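Local coordinates for ABC transporter periplasmic substrate-binding protein (Desulfovibrio alaskensis, PDB 5MY5) that binds tungstate with high selectivity and probably passes it in the periplasm to an ABC importer that carries it into the cell, at residues G259-K262 against A267-T270; T39-D44 against Q101-D106; R178-A183 against T190-G195; T33-N38 against N222-I227. The protein carries 2 engineered substitutions. One frame throughout, in Å; residues are numbered along the deposited sequence. Where two conformers were deposited one is given.

All four contacts reach one mixed, branched sheet, in a chain that probably has the usual two-lobed architecture of periplasmic binding proteins. Contacts 1, 2 and 4 form a cluster: the centres of contacts 1 and 2 lie about 8 Å apart and those of contacts 2 and 4 about 7 Å, with strand 100-112 paired to both strand 266-271 and strand 221-228. Contact 3 sits about 20 Å from contacts 1 and 2, yet a salt bridge from Asp106 OD1 to Arg194 NE, 2.7 Å long, joins it to contact 2. The only ligand in the model is a sodium ion; the hydroxyl-rich helix start of contact 4 is a plausible part of the tungstate site.

Contact 1 of 4, residues G259-K262 against A267-T270; sequences GDFK and ALFT
Phe261 leans from the end of helix 252-260 against Phe269 and Leu268 of the strand that follows. Its first torsion sets CG anti to the backbone N (chi1 177°), which carries the ring alongside the two partner side chains, all pointing the same way. CB and CG face Leu41 of the neighbouring helix 41-53, and the CD1/CE1 edge meets Asp44 of the same helix. At CD2 the ring reaches Phe269, the two CD2 atoms being 3.9 Å apart. This atom arrives at the edge of the Phe269 ring, close to its plane, while Phe269 in turn stands obliquely to the Phe261 ring. One atom further, CE2 meets the CD2 methyl of Leu268 at 4.2 Å, near the plane of the Phe261 ring. The tip, CZ, ends 3.4 Å from the backbone O of Thr39.

Beneath this apolar layer the two backbones are joined through solvent. One water donates to both Gly259 O, at 2.7 Å, and Phe269 O, at 2.8 Å, linking two carbonyls that could not bond each other. A second accepts from Phe269 N at 2.9 Å and also approaches Phe261 O, so closely that the details of that bond are doubtful. At the more exposed end, Lys262 bends at chi2 and lays its CD 4.2 Å from Ala267 N.

Phe269 continues onto Met103 and Asn105, and the backbone of Thr270 bonds to Tyr104. The arrangement is that of a C-terminal helix whose chain doubles back through a short turn to add an antiparallel strand to the central sheet of an alpha/beta periplasmic binding protein.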
loop_
_atom_site.group_PDB
_atom_site.type_symbol
_atom_site.label_atom_id
_atom_site.label_comp_id
_atom_site.label_asym_id
_atom_site.label_seq_id
_atom_site.Cartn_x
_atom_site.Cartn_y
_atom_site.Cartn_z
ATOM N N GLY A 259 -8.582 11.589 -4.343
ATOM C CA GLY A 259 -7.556 12.592 -3.954
ATOM C C GLY A 259 -7.964 13.412 -2.735
ATOM O O GLY A 259 -7.111 13.789 -1.817
ATOM N N ASP A 260 -9.263 13.662 -2.617
ATOM C CA ASP A 260 -9.791 14.333 -1.411
ATOM C C ASP A 260 -10.061 13.494 -0.167
ATOM O O ASP A 260 -10.363 14.032 0.888
ATOM C CB ASP A 260 -11.088 15.035 -1.834
ATOM C CG ASP A 260 -10.829 16.245 -2.703
ATOM O OD1 ASP A 260 -9.697 16.681 -2.790
ATOM O OD2 ASP A 260 -11.788 16.713 -3.344
ATOM N N PHE A 261 -9.896 12.164 -0.239
ATOM C CA PHE A 261 -10.102 11.285 0.901
ATOM C C PHE A 261 -9.072 11.599 1.955
ATOM O O PHE A 261 -7.919 11.871 1.641
ATOM C CB PHE A 261 -9.961 9.786 0.475
ATOM C CG PHE A 261 -10.095 8.812 1.598
ATOM C CD1 PHE A 261 -11.327 8.519 2.127
ATOM C CD2 PHE A 261 -8.973 8.228 2.195
ATOM C CE1 PHE A 261 -11.489 7.633 3.165
ATOM C CE2 PHE A 261 -9.176 7.343 3.235
ATOM C CZ PHE A 261 -10.383 7.057 3.718
ATOM N N LYS A 262 -9.515 11.646 3.161
ATOM C CA LYS A 262 -8.658 11.920 4.350
ATOM C C LYS A 262 -8.723 10.855 5.345
ATOM O O LYS A 262 -9.782 10.314 5.660
ATOM C CB LYS A 262 -9.164 13.174 5.124
ATOM C CG LYS A 262 -9.403 14.384 4.268
ATOM C CD LYS A 262 -8.114 15.046 3.955
ATOM C CE LYS A 262 -8.371 16.211 2.979
ATOM N NZ LYS A 262 -7.114 16.605 2.447
ATOM N N ALA A 267 -4.167 13.670 3.917
ATOM C CA ALA A 267 -4.223 13.051 2.575
ATOM C C ALA A 267 -3.528 11.660 2.618
ATOM O O ALA A 267 -2.563 11.468 3.405
ATOM C CB ALA A 267 -3.474 13.896 1.556
ATOM N N LEU A 268 -4.057 10.717 1.813
ATOM C CA LEU A 268 -3.479 9.376 1.775
ATOM C C LEU A 268 -3.244 8.884 0.375
ATOM O O LEU A 268 -2.188 8.237 0.106
ATOM C CB LEU A 268 -4.368 8.479 2.625
ATOM C CG LEU A 268 -3.940 7.103 3.054
ATOM C CD1 LEU A 268 -2.859 7.245 4.111
ATOM C CD2 LEU A 268 -5.106 6.388 3.636
ATOM N N PHE A 269 -4.166 9.117 -0.551
ATOM C CA PHE A 269 -4.056 8.632 -1.931
ATOM C C PHE A 269 -3.867 9.738 -2.949
ATOM O O PHE A 269 -4.578 10.749 -2.829
ATOM C CB PHE A 269 -5.322 7.882 -2.269
ATOM C CG PHE A 269 -5.572 6.649 -1.459
ATOM C CD1 PHE A 269 -4.955 5.385 -1.774
ATOM C CD2 PHE A 269 -6.390 6.687 -0.358
ATOM C CE1 PHE A 269 -5.256 4.242 -1.036
ATOM C CE2 PHE A 269 -6.688 5.566 0.326
ATOM C CZ PHE A 269 -6.088 4.372 0.064
ATOM N N THR A 270 -2.999 9.577 -3.936
ATOM C CA THR A 270 -2.846 10.416 -5.063
ATOM C C THR A 270 -3.538 9.661 -6.231
ATOM O O THR A 270 -3.041 8.627 -6.667
ATOM C CB THR A 270 -1.371 10.724 -5.349
ATOM O OG1 THR A 270 -0.787 11.294 -4.199
ATOM C CG2 THR A 270 -1.223 11.594 -6.515
HETATM O O HOH W 1 -4.416 13.490 -2.195
HETATM O O HOH W 2 -6.476 10.754 -0.131
#

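Contact 2 of 4, residues T39-D44 against Q101-D106; sequences TGLLDD and QLMYND
Leu41 and Met103 reach toward each other tip to tip, the CD2 methyl of Leu41 lying 3.6 Å from CE of Met103. This belongs to the helix-on-sheet layering in the alpha/beta fold of a periplasmic binding protein: Leu41, opening helix 41-53, and Thr39, just ahead of Gly40, reach strand 100-112 through single side chains. The gap is wide, since even the nearest alpha carbons, those of Thr39 and Asn105, are 9.9 Å apart. Met103 CG sits between the backbone N and the carbonyl carbon (chi1 62°); the bend at chi2 directs the sulfur, and the extended chi3 carries CE on to the leucine. The other touch is looser: the CG2 methyl of Thr39 comes 4.3 Å from ND2 of Asn105.

Around this first shell, Phe269 of strand 266-271 packs against Thr39, Leu41, Met103 and Asn105, so that its ring links the two touches. Tyr224 flanks Met103 and Asn105 from the neighbouring strand 221-228, and backbone bonds to that strand fix both residues in the sheet. The amide of Asn105 is held as well, OD1 accepting from ND2 of Asn222, with its own ND2 turned to the threonine methyl.

On the helical side the placement depends on the junction between helix 34-39 and helix 41-53. Gly40 makes the break with positive phi (79°) and serves as N-cap of the second helix. Thr39 bridges the junction with its hydroxyl: OG1 bonds to Thr36 O behind it and closes an ST turn ahead, accepting from Leu41 N at 3.1 Å with an almost straight N-H...O angle of 168°.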
loop_
_atom_site.group_PDB
_atom_site.type_symbol
_atom_site.label_atom_id
_atom_site.label_comp_id
_atom_site.label_asym_id
_atom_site.label_seq_id
_atom_site.Cartn_x
_atom_site.Cartn_y
_atom_site.Cartn_z
ATOM N N THR A 39 -7.584 1.212 5.370
ATOM C CA THR A 39 -7.580 2.659 5.112
ATOM C C THR A 39 -8.986 3.222 5.257
ATOM O O THR A 39 -9.134 4.430 5.388
ATOM C CB THR A 39 -7.125 3.044 3.669
ATOM O OG1 THR A 39 -8.030 2.521 2.669
ATOM C CG2 THR A 39 -5.683 2.525 3.375
ATOM N N GLY A 40 -9.981 2.375 5.040
ATOM C CA GLY A 40 -11.386 2.784 5.004
ATOM C C GLY A 40 -11.861 3.447 3.721
ATOM O O GLY A 40 -13.035 3.860 3.643
ATOM N N LEU A 41 -10.995 3.539 2.706
ATOM C CA LEU A 41 -11.360 4.154 1.418
ATOM C C LEU A 41 -12.634 3.515 0.831
ATOM O O LEU A 41 -13.471 4.275 0.337
ATOM C CB LEU A 41 -10.210 4.064 0.428
ATOM C CG LEU A 41 -10.515 4.665 -0.970
ATOM C CD1 LEU A 41 -10.688 6.131 -0.920
ATOM C CD2 LEU A 41 -9.417 4.247 -1.976
ATOM N N LEU A 42 -12.728 2.223 0.793
ATOM C CA LEU A 42 -13.871 1.539 0.173
ATOM C C LEU A 42 -15.162 1.785 0.935
ATOM O O LEU A 42 -16.221 1.845 0.340
ATOM C CB LEU A 42 -13.638 0.018 0.056
ATOM C CG LEU A 42 -12.551 -0.340 -0.983
ATOM C CD1 LEU A 42 -12.262 -1.812 -0.900
ATOM C CD2 LEU A 42 -12.930 0.067 -2.414
ATOM N N ASP A 43 -15.073 1.983 2.265
ATOM C CA ASP A 43 -16.283 2.344 3.029
ATOM C C ASP A 43 -16.820 3.682 2.601
ATOM O O ASP A 43 -18.034 3.882 2.727
ATOM C CB ASP A 43 -15.980 2.377 4.519
ATOM C CG ASP A 43 -15.583 1.045 5.048
ATOM O OD1 ASP A 43 -16.264 0.066 4.822
ATOM O OD2 ASP A 43 -14.557 0.931 5.757
ATOM N N ASP A 44 -15.976 4.598 2.188
ATOM C CA ASP A 44 -16.416 5.867 1.591
ATOM C C ASP A 44 -16.869 5.753 0.177
ATOM O O ASP A 44 -17.872 6.357 -0.228
ATOM C CB ASP A 44 -15.256 6.880 1.639
ATOM C CG ASP A 44 -15.445 7.953 2.640
ATOM O OD1 ASP A 44 -15.712 7.613 3.829
ATOM O OD2 ASP A 44 -15.289 9.121 2.212
ATOM N N GLN A 101 -4.467 1.266 -13.761
ATOM C CA GLN A 101 -3.943 2.000 -12.626
ATOM C C GLN A 101 -4.895 3.090 -12.234
ATOM O O GLN A 101 -5.489 3.764 -13.110
ATOM C CB GLN A 101 -2.560 2.571 -12.946
ATOM C CG GLN A 101 -1.455 1.513 -12.810
ATOM C CD GLN A 101 -1.388 0.543 -13.976
ATOM O OE1 GLN A 101 -1.127 0.949 -15.120
ATOM N NE2 GLN A 101 -1.557 -0.742 -13.700
ATOM N N LEU A 102 -5.060 3.303 -10.958
ATOM C CA LEU A 102 -6.134 4.183 -10.370
ATOM C C LEU A 102 -5.617 5.251 -9.399
ATOM O O LEU A 102 -5.926 6.466 -9.529
ATOM C CB LEU A 102 -7.305 3.400 -9.816
ATOM C CG LEU A 102 -8.087 2.578 -10.794
ATOM C CD1 LEU A 102 -9.061 1.644 -10.071
ATOM C CD2 LEU A 102 -8.872 3.525 -11.755
ATOM N N MET A 103 -4.764 4.890 -8.443
ATOM C CA MET A 103 -4.203 5.752 -7.464
ATOM C C MET A 103 -3.037 5.076 -6.762
ATOM O O MET A 103 -2.867 3.896 -6.925
ATOM C CB MET A 103 -5.185 6.134 -6.387
ATOM C CG MET A 103 -5.745 5.073 -5.540
ATOM S SD MET A 103 -6.925 3.889 -6.198
ATOM C CE MET A 103 -7.346 3.076 -4.705
ATOM N N TYR A 104 -2.279 5.854 -6.032
ATOM C CA TYR A 104 -1.285 5.237 -5.130
ATOM C C TYR A 104 -1.356 5.809 -3.740
ATOM O O TYR A 104 -1.633 7.010 -3.601
ATOM C CB TYR A 104 0.129 5.369 -5.668
ATOM C CG TYR A 104 0.634 6.808 -5.973
ATOM C CD1 TYR A 104 1.357 7.512 -5.033
ATOM C CD2 TYR A 104 0.465 7.409 -7.228
ATOM C CE1 TYR A 104 1.854 8.778 -5.264
ATOM C CE2 TYR A 104 1.050 8.653 -7.489
ATOM C CZ TYR A 104 1.703 9.328 -6.473
ATOM O OH TYR A 104 2.218 10.581 -6.628
ATOM N N ASN A 105 -1.085 5.030 -2.711
ATOM C CA ASN A 105 -0.663 5.542 -1.417
ATOM C C ASN A 105 0.880 5.352 -1.345
ATOM O O ASN A 105 1.512 5.144 -2.373
ATOM C CB ASN A 105 -1.463 5.003 -0.231
ATOM C CG ASN A 105 -1.490 3.475 -0.149
ATOM O OD1 ASN A 105 -0.857 2.810 -0.954
ATOM N ND2 ASN A 105 -2.273 2.905 0.785
ATOM N N ASP A 106 1.442 5.709 -0.241
ATOM C CA ASP A 106 2.882 5.687 -0.197
ATOM C C ASP A 106 3.426 5.257 1.129
ATOM O O ASP A 106 2.773 5.184 2.122
ATOM C CB ASP A 106 3.498 7.019 -0.652
ATOM C CG ASP A 106 3.235 8.162 0.313
ATOM O OD1 ASP A 106 2.321 8.127 1.177
ATOM O OD2 ASP A 106 3.932 9.216 0.173
#

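Contact 3 of 4, residues R178-A183 against T190-G195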
loop_
_atom_site.group_PDB
_atom_site.type_symbol
_atom_site.label_atom_id
_atom_site.label_comp_id
_atom_site.label_asym_id
_atom_site.label_seq_id
_atom_site.Cartn_x
_atom_site.Cartn_y
_atom_site.Cartn_z
ATOM N N ARG A 178 3.592 -2.106 16.175
ATOM C CA ARG A 178 4.588 -2.623 17.085
ATOM C C ARG A 178 6.029 -2.220 16.618
ATOM O O ARG A 178 6.904 -1.913 17.434
ATOM C CB ARG A 178 4.525 -4.102 17.214
ATOM C CG ARG A 178 3.322 -4.637 18.031
ATOM C CD ARG A 178 3.426 -4.246 19.507
ATOM N NE ARG A 178 2.457 -5.042 20.250
ATOM C CZ ARG A 178 2.253 -5.054 21.575
ATOM N NH1 ARG A 178 2.876 -4.208 22.365
ATOM N NH2 ARG A 178 1.355 -5.894 22.080
ATOM N N THR A 179 6.237 -2.286 15.348
ATOM C CA THR A 179 7.571 -2.043 14.794
ATOM C C THR A 179 7.869 -0.584 14.953
ATOM O O THR A 179 9.022 -0.219 15.262
ATOM C CB THR A 179 7.557 -2.511 13.343
ATOM O OG1 THR A 179 7.397 -3.944 13.307
ATOM C CG2 THR A 179 8.796 -2.119 12.552
ATOM N N ILE A 180 6.883 0.284 14.727
ATOM C CA ILE A 180 7.058 1.713 14.990
ATOM C C ILE A 180 7.468 1.924 16.418
ATOM O O ILE A 180 8.392 2.720 16.710
ATOM C CB ILE A 180 5.799 2.477 14.655
ATOM C CG1 ILE A 180 5.661 2.622 13.159
ATOM C CG2 ILE A 180 5.854 3.892 15.285
ATOM C CD1 ILE A 180 4.315 3.234 12.699
ATOM N N ASN A 181 6.750 1.318 17.361
ATOM C CA ASN A 181 7.065 1.391 18.786
ATOM C C ASN A 181 8.448 0.902 19.169
ATOM O O ASN A 181 9.124 1.578 19.935
ATOM C CB ASN A 181 5.938 0.838 19.639
ATOM C CG ASN A 181 4.741 1.848 19.663
ATOM O OD1 ASN A 181 4.904 2.927 20.224
ATOM N ND2 ASN A 181 3.732 1.607 18.933
ATOM N N VAL A 182 8.957 -0.143 18.488
ATOM C CA VAL A 182 10.336 -0.497 18.718
ATOM C C VAL A 182 11.329 0.540 18.214
ATOM O O VAL A 182 12.281 0.912 18.933
ATOM C CB VAL A 182 10.658 -1.857 18.091
ATOM C CG1 VAL A 182 12.171 -2.111 18.159
ATOM C CG2 VAL A 182 9.820 -2.953 18.749
ATOM N N ALA A 183 11.077 1.140 17.051
ATOM C CA ALA A 183 11.927 2.224 16.531
ATOM C C ALA A 183 11.872 3.388 17.517
ATOM O O ALA A 183 12.938 3.964 17.828
ATOM C CB ALA A 183 11.509 2.652 15.169
ATOM N N THR A 190 12.683 3.694 10.733
ATOM C CA THR A 190 11.885 2.542 10.229
ATOM C C THR A 190 11.127 3.045 8.984
ATOM O O THR A 190 10.798 4.235 8.842
ATOM C CB THR A 190 10.995 1.944 11.304
ATOM O OG1 THR A 190 10.474 0.691 10.808
ATOM C CG2 THR A 190 9.836 2.786 11.653
ATOM N N MET A 191 10.786 2.119 8.100
ATOM C CA MET A 191 9.899 2.391 6.965
ATOM C C MET A 191 8.483 1.930 7.388
ATOM O O MET A 191 8.299 0.786 7.880
ATOM C CB MET A 191 10.347 1.679 5.694
ATOM C CG MET A 191 9.556 2.047 4.468
ATOM S SD MET A 191 9.427 0.780 3.213
ATOM C CE MET A 191 8.231 -0.294 4.009
ATOM N N THR A 192 7.512 2.824 7.118
ATOM C CA THR A 192 6.074 2.551 7.403
ATOM C C THR A 192 5.215 2.994 6.314
ATOM O O THR A 192 5.573 3.849 5.543
ATOM C CB THR A 192 5.659 3.218 8.702
ATOM O OG1 THR A 192 4.293 2.895 9.045
ATOM C CG2 THR A 192 5.825 4.671 8.687
ATOM N N ASP A 193 4.030 2.342 6.170
ATOM C CA ASP A 193 3.034 2.980 5.280
ATOM C C ASP A 193 2.631 4.322 6.013
ATOM O O ASP A 193 2.609 4.372 7.212
ATOM C CB ASP A 193 1.794 2.066 5.085
ATOM C CG ASP A 193 1.170 1.733 6.384
ATOM O OD1 ASP A 193 1.722 1.058 7.296
ATOM O OD2 ASP A 193 0.039 2.222 6.561
ATOM N N ARG A 194 2.256 5.281 5.157
ATOM C CA ARG A 194 1.797 6.592 5.689
ATOM C C ARG A 194 0.578 6.471 6.537
ATOM O O ARG A 194 0.511 7.148 7.580
ATOM C CB ARG A 194 1.554 7.574 4.613
ATOM C CG ARG A 194 1.296 9.026 5.125
ATOM C CD ARG A 194 1.046 9.941 3.928
ATOM N NE ARG A 194 2.183 10.147 3.029
ATOM C CZ ARG A 194 3.129 11.071 3.220
ATOM N NH1 ARG A 194 3.137 11.859 4.285
ATOM N NH2 ARG A 194 4.111 11.169 2.316
ATOM N N GLY A 195 -0.366 5.635 6.168
ATOM C CA GLY A 195 -1.608 5.490 6.935
ATOM C C GLY A 195 -1.348 5.144 8.388
ATOM O O GLY A 195 -1.853 5.740 9.320
#
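Thr179 of helix 176-186 and Thr190 of strand 189-193 meet at an oblique angle, the CG2 methyl of Thr179 lying 3.7 Å from OG1 of Thr190. A methyl against an oxygen is no bond, and both hydroxyls are occupied elsewhere: Thr190 OG1 bonds to Val139 O, and Thr179 OG1 to Gly175 O and to the hydroxyl of Thr172. The other branch of Thr190 faces the next helical turn, where its CG2 lies 3.9 Å from CB of Ala183. With OG1 anti to the backbone N (chi1 -169°), the strand threonine thus divides its two branches between neighbouring turns of the helix.

Helix and strand run roughly antiparallel, at 148°, with axes 9.0 Å apart. They are the returning half of a beta-alpha-beta crossover: strand 169-171 leads into the helix, strand 189-193 leads out, and strand 138-140 lies between them in the sheet, parallel to both.

Ile180 and Thr192 cross at about a right angle. With chi2 at 173° the isoleucine chain stretches out and places CD1 3.7 Å from OG1 of Thr192. That hydroxyl is turned along its own strand, donating to Asp193 O at 2.9 Å from outside the carbonyl plane. Leu210, Thr196 and Tyr200 also pack on Ile180. The Asp193 side chain caps a backbone N in the first turn of helix 194-203, and its OD1 also bonds to OG1 of Thr196.

Contact 4 of 4, residues T33-N38 against N222-I227; sequences TTSTDN and NQYSAI
Thr36 and Tyr224 approach from opposite directions and meet through their hydroxyls. Among direct hydrogen bonds, the central one joins Thr36 OG1 to Tyr224 OH at 2.7 Å, the threonine oxygen lying at the edge of the tyrosine ring, in its plane. Thr36 OG1 also bonds to OG1 of Thr33, again at 2.7 Å; its position anti to the carbonyl carbon (chi1 -58°) sets it toward both partners. Thr33 OG1 is bonded further to NE2 of His82. On the strand, NE2 of Gln223 donates to Tyr224 O at 3.0 Å, binding side chain to backbone at the base of the tyrosine.

A water makes the second link, lying 2.7 Å from Tyr224 OH and 2.9 Å from Ser35 OG, so the phenol oxygen has two partners.

Van der Waals contact completes the fit. The CG2 methyl of Thr36 lies 3.9 Å from CE2 of Tyr224, while the ring of His82 meets that of Tyr224 with the planes at about 45°.

Bond direction is undecided within both hydroxyl pairs, Thr33-Thr36 and Thr36-Tyr224. Such a hydroxyl-rich helix N-terminus is consistent with a tungstate-binding role, since helix-start N-H groups and hydroxyls commonly receive oxyanions in periplasmic binding proteins.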
loop_
_atom_site.group_PDB
_atom_site.type_symbol
_atom_site.label_atom_id
_atom_site.label_comp_id
_atom_site.label_asym_id
_atom_site.label_seq_id
_atom_site.Cartn_x
_atom_site.Cartn_y
_atom_site.Cartn_z
ATOM N N THR A 33 -7.119 -6.159 -0.549
ATOM C CA THR A 33 -6.150 -6.500 0.489
ATOM C C THR A 33 -6.531 -5.971 1.843
ATOM O O THR A 33 -7.245 -4.976 1.946
ATOM C CB THR A 33 -4.779 -6.003 0.139
ATOM O OG1 THR A 33 -4.683 -4.563 0.189
ATOM C CG2 THR A 33 -4.410 -6.444 -1.302
ATOM N N THR A 34 -5.965 -6.595 2.886
ATOM C CA THR A 34 -6.154 -6.169 4.243
ATOM C C THR A 34 -5.724 -4.731 4.432
ATOM O O THR A 34 -6.434 -3.939 4.976
ATOM C CB THR A 34 -5.313 -7.108 5.116
ATOM O OG1 THR A 34 -5.736 -8.451 4.871
ATOM C CG2 THR A 34 -5.444 -6.725 6.642
ATOM N N SER A 35 -4.603 -4.331 3.853
ATOM C CA SER A 35 -4.154 -2.984 4.008
ATOM C C SER A 35 -5.165 -2.024 3.378
ATOM O O SER A 35 -5.442 -0.922 3.936
ATOM C CB SER A 35 -2.745 -2.690 3.438
ATOM O OG SER A 35 -2.663 -3.023 2.096
ATOM N N THR A 36 -5.719 -2.421 2.218
ATOM C CA THR A 36 -6.706 -1.562 1.534
ATOM C C THR A 36 -7.896 -1.337 2.460
ATOM O O THR A 36 -8.375 -0.179 2.661
ATOM C CB THR A 36 -7.147 -2.178 0.207
ATOM O OG1 THR A 36 -6.001 -2.378 -0.629
ATOM C CG2 THR A 36 -8.070 -1.214 -0.532
ATOM N N ASP A 37 -8.388 -2.423 2.971
ATOM C CA ASP A 37 -9.579 -2.329 3.852
ATOM C C ASP A 37 -9.286 -1.439 5.068
ATOM O O ASP A 37 -10.125 -0.580 5.432
ATOM C CB ASP A 37 -10.013 -3.704 4.238
ATOM C CG ASP A 37 -11.337 -3.727 5.030
ATOM O OD1 ASP A 37 -12.378 -3.320 4.482
ATOM O OD2 ASP A 37 -11.302 -4.203 6.155
ATOM N N ASN A 38 -8.149 -1.634 5.680
ATOM C CA ASN A 38 -7.751 -0.785 6.810
ATOM C C ASN A 38 -7.793 0.705 6.592
ATOM O O ASN A 38 -8.033 1.407 7.594
ATOM C CB ASN A 38 -6.391 -1.163 7.350
ATOM C CG ASN A 38 -6.397 -2.538 7.990
ATOM O OD1 ASN A 38 -7.435 -3.060 8.333
ATOM N ND2 ASN A 38 -5.217 -3.107 8.133
ATOM N N ASN A 222 2.956 3.180 -3.701
ATOM C CA ASN A 222 2.239 1.916 -3.623
ATOM C C ASN A 222 1.107 1.996 -4.628
ATOM O O ASN A 222 -0.026 2.385 -4.237
ATOM C CB ASN A 222 1.792 1.673 -2.208
ATOM C CG ASN A 222 1.194 0.249 -1.978
ATOM O OD1 ASN A 222 1.742 -0.724 -2.480
ATOM N ND2 ASN A 222 0.086 0.159 -1.216
ATOM N N GLN A 223 1.375 1.603 -5.856
ATOM C CA GLN A 223 0.458 1.766 -6.989
ATOM C C GLN A 223 -0.713 0.728 -6.839
ATOM O O GLN A 223 -0.495 -0.480 -6.800
ATOM C CB GLN A 223 1.107 1.548 -8.309
ATOM C CG GLN A 223 0.186 1.796 -9.479
ATOM C CD GLN A 223 -0.279 3.223 -9.569
ATOM O OE1 GLN A 223 0.542 4.171 -9.614
ATOM N NE2 GLN A 223 -1.584 3.428 -9.644
ATOM N N TYR A 224 -1.968 1.250 -6.853
ATOM C CA TYR A 224 -3.152 0.432 -6.986
ATOM C C TYR A 224 -3.630 0.274 -8.410
ATOM O O TYR A 224 -3.649 1.313 -9.173
ATOM C CB TYR A 224 -4.315 1.060 -6.246
ATOM C CG TYR A 224 -4.320 0.720 -4.839
ATOM C CD1 TYR A 224 -3.458 1.352 -3.950
ATOM C CD2 TYR A 224 -5.164 -0.250 -4.352
ATOM C CE1 TYR A 224 -3.449 1.021 -2.599
ATOM C CE2 TYR A 224 -5.174 -0.602 -3.026
ATOM C CZ TYR A 224 -4.318 0.045 -2.121
ATOM O OH TYR A 224 -4.346 -0.312 -0.809
ATOM N N SER A 225 -4.082 -0.938 -8.748
ATOM C CA SER A 225 -4.768 -1.194 -10.007
ATOM C C SER A 225 -6.023 -2.016 -9.780
ATOM O O SER A 225 -6.067 -2.856 -8.868
ATOM C CB SER A 225 -3.857 -1.916 -10.953
ATOM O OG SER A 225 -2.697 -1.123 -11.156
ATOM N N ALA A 226 -6.986 -1.818 -10.679
ATOM C CA ALA A 226 -8.121 -2.720 -10.750
ATOM C C ALA A 226 -7.918 -3.685 -11.877
ATOM O O ALA A 226 -7.340 -3.305 -12.949
ATOM C CB ALA A 226 -9.443 -1.955 -10.959
ATOM N N ILE A 227 -8.353 -4.923 -11.674
ATOM C CA ILE A 227 -8.225 -5.961 -12.737
ATOM C C ILE A 227 -9.494 -6.771 -12.753
ATOM O O ILE A 227 -9.771 -7.583 -11.872
ATOM C CB ILE A 227 -7.060 -6.935 -12.370
ATOM C CG1 ILE A 227 -5.754 -6.175 -12.165
ATOM C CG2 ILE A 227 -6.894 -7.914 -13.517
ATOM C CD1 ILE A 227 -4.631 -6.986 -11.487
HETATM O O HOH W 3 -2.201 -0.460 0.893
#